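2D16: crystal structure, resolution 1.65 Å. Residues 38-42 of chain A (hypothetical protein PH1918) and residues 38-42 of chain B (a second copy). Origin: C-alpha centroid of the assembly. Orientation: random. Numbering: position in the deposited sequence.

Chain A (38-42) TAVPG
Chain B 38-42: TAVPG

The two copies of the 38-42 segment meet in a small, nearly symmetric contact that buries 144 Å² in total and is centred on Val A40 and Val B40, whose CA atoms lie 5.9 Å apart. They run in broadly the same direction, with Ala A39 opposite Ala B39 (CA to CA 7.7 Å) and Val A40 opposite Val B40. No direct hydrogen bond joins the stretches; apolar packing and a bridging water do.

Along chain B, Thr B38 (phi/psi -85/-13, chi1 71°, p) lies out of reach of chain A, and its OG1 is hydrogen-bonded elsewhere in the structure. Ala B39 keeps helical angles (-74/-46); its CA-to-CB bond points sideways, and its contacts within 4.5 Å are made by its carbonyl O. Ala B39 O lies 3.9 Å from Ala A39 O, two acceptors that cannot bond each other. A water resolves this, lying 2.6 Å from Ala A39 O and 2.6 Å from Ala B39 O and placed to donate to each, although further acceptors elsewhere compete for its protons.

At Val B40 the backbone opens to an extended conformation (-146/126), with the side chain in the t rotamer (chi1 178°). Its CG2 approaches Ala A39 O at 4.0 Å, and Val A40 CG2 lies 4.0 Å from Ala B39 O. Val B40 CG1 faces Val A40 CG1 at 4.4 Å and Pro A41 CD at 4.2 Å, apolar contacts that cover part of the Pro A41 surface.

Pro B41 (-62/136, C-gamma exo) completes the apolar patch, its CD 4.2 Å from Val A40 CG1. Gly B42 (85/-1) makes no contact with chain A; a CB there would jam against the carbonyl O of Pro B41. Chain A repeats this conformation closely: -84/-13, -73/-47, -144/126, -62/135 and 87/-2 from Thr A38 to Gly A42, with Thr A38 p, Val A40 t and Pro A41 C-gamma exo.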

ATOM      1  N   THR A  38     -31.572 -16.503  -2.703  1.00 20.32           N
ATOM      2  CA  THR A  38     -30.435 -15.835  -3.333  1.00 19.23           C
ATOM      3  C   THR A  38     -30.703 -14.371  -3.688  1.00 19.87           C
ATOM      4  O   THR A  38     -29.771 -13.627  -3.997  1.00 20.48           O
ATOM      5  CB  THR A  38     -30.000 -16.548  -4.641  1.00 20.39           C
ATOM      6  OG1 THR A  38     -30.946 -16.263  -5.681  1.00 20.29           O
ATOM      7  CG2 THR A  38     -29.918 -18.054  -4.430  1.00 19.23           C
ATOM      8  N   ALA A  39     -31.965 -13.960  -3.636  1.00 19.96           N
ATOM      9  CA  ALA A  39     -32.331 -12.589  -3.997  1.00 20.74           C
ATOM     10  C   ALA A  39     -31.943 -11.522  -2.978  1.00 22.05           C
ATOM     11  O   ALA A  39     -31.386 -10.489  -3.347  1.00 21.47           O
ATOM     12  CB  ALA A  39     -33.824 -12.513  -4.285  1.00 19.83           C
ATOM     13  N   VAL A  40     -32.238 -11.767  -1.704  1.00 22.61           N
ATOM     14  CA  VAL A  40     -31.925 -10.804  -0.643  1.00 22.31           C
ATOM     15  C   VAL A  40     -31.518 -11.530   0.637  1.00 22.57           C
ATOM     16  O   VAL A  40     -32.247 -12.386   1.128  1.00 23.14           O
ATOM     17  CB  VAL A  40     -33.152  -9.905  -0.309  1.00 23.45           C
ATOM     18  CG1 VAL A  40     -32.810  -8.951   0.836  1.00 23.61           C
ATOM     19  CG2 VAL A  40     -33.584  -9.115  -1.543  1.00 23.76           C
ATOM     20  N   PRO A  41     -30.343 -11.195   1.194  1.00 22.43           N
ATOM     21  CA  PRO A  41     -29.915 -11.864   2.427  1.00 24.16           C
ATOM     22  C   PRO A  41     -30.905 -11.570   3.548  1.00 23.30           C
ATOM     23  O   PRO A  41     -31.324 -10.426   3.722  1.00 23.04           O
ATOM     24  CB  PRO A  41     -28.548 -11.239   2.702  1.00 25.34           C
ATOM     25  CG  PRO A  41     -28.058 -10.861   1.328  1.00 24.68           C
ATOM     26  CD  PRO A  41     -29.298 -10.284   0.699  1.00 23.42           C
ATOM     27  N   GLY A  42     -31.281 -12.602   4.299  1.00 23.69           N
ATOM     28  CA  GLY A  42     -32.208 -12.411   5.404  1.00 24.47           C
ATOM     29  C   GLY A  42     -33.682 -12.475   5.051  1.00 24.14           C
ATOM     30  O   GLY A  42     -34.537 -12.345   5.924  1.00 24.37           O
TER
ATOM     31  N   THR B  38     -31.728  -1.142  -6.575  1.00 19.42           N
ATOM     32  CA  THR B  38     -32.935  -1.962  -6.614  1.00 19.11           C
ATOM     33  C   THR B  38     -32.687  -3.430  -6.266  1.00 19.74           C
ATOM     34  O   THR B  38     -33.632  -4.179  -6.022  1.00 20.32           O
ATOM     35  CB  THR B  38     -33.602  -1.940  -8.012  1.00 21.09           C
ATOM     36  OG1 THR B  38     -32.795  -2.679  -8.940  1.00 20.99           O
ATOM     37  CG2 THR B  38     -33.767  -0.512  -8.508  1.00 19.63           C
ATOM     38  N   ALA B  39     -31.420  -3.833  -6.239  1.00 21.17           N
ATOM     39  CA  ALA B  39     -31.073  -5.228  -5.969  1.00 21.15           C
ATOM     40  C   ALA B  39     -31.235  -5.674  -4.525  1.00 21.81           C
ATOM     41  O   ALA B  39     -31.782  -6.744  -4.260  1.00 20.25           O
ATOM     42  CB  ALA B  39     -29.650  -5.505  -6.434  1.00 20.38           C
ATOM     43  N   VAL B  40     -30.753  -4.858  -3.596  1.00 20.59           N
ATOM     44  CA  VAL B  40     -30.824  -5.189  -2.180  1.00 21.04           C
ATOM     45  C   VAL B  40     -31.019  -3.923  -1.355  1.00 21.69           C
ATOM     46  O   VAL B  40     -30.255  -2.967  -1.484  1.00 23.43           O
ATOM     47  CB  VAL B  40     -29.523  -5.876  -1.693  1.00 22.60           C
ATOM     48  CG1 VAL B  40     -29.611  -6.161  -0.194  1.00 22.00           C
ATOM     49  CG2 VAL B  40     -29.286  -7.171  -2.470  1.00 22.14           C
ATOM     50  N   PRO B  41     -32.053  -3.897  -0.503  1.00 22.24           N
ATOM     51  CA  PRO B  41     -32.297  -2.713   0.327  1.00 22.96           C
ATOM     52  C   PRO B  41     -31.106  -2.474   1.252  1.00 22.88           C
ATOM     53  O   PRO B  41     -30.584  -3.414   1.855  1.00 22.06           O
ATOM     54  CB  PRO B  41     -33.555  -3.091   1.108  1.00 23.80           C
ATOM     55  CG  PRO B  41     -34.261  -4.048   0.184  1.00 22.47           C
ATOM     56  CD  PRO B  41     -33.123  -4.893  -0.329  1.00 22.01           C
ATOM     57  N   GLY B  42     -30.677  -1.221   1.359  1.00 23.22           N
ATOM     58  CA  GLY B  42     -29.562  -0.900   2.233  1.00 23.94           C
ATOM     59  C   GLY B  42     -28.176  -1.088   1.640  1.00 24.45           C
ATOM     60  O   GLY B  42     -27.177  -0.835   2.308  1.00 24.32           O
TER
HETATM   61  O   HOH W   1     -31.748  -9.006  -5.497  1.00 24.06           O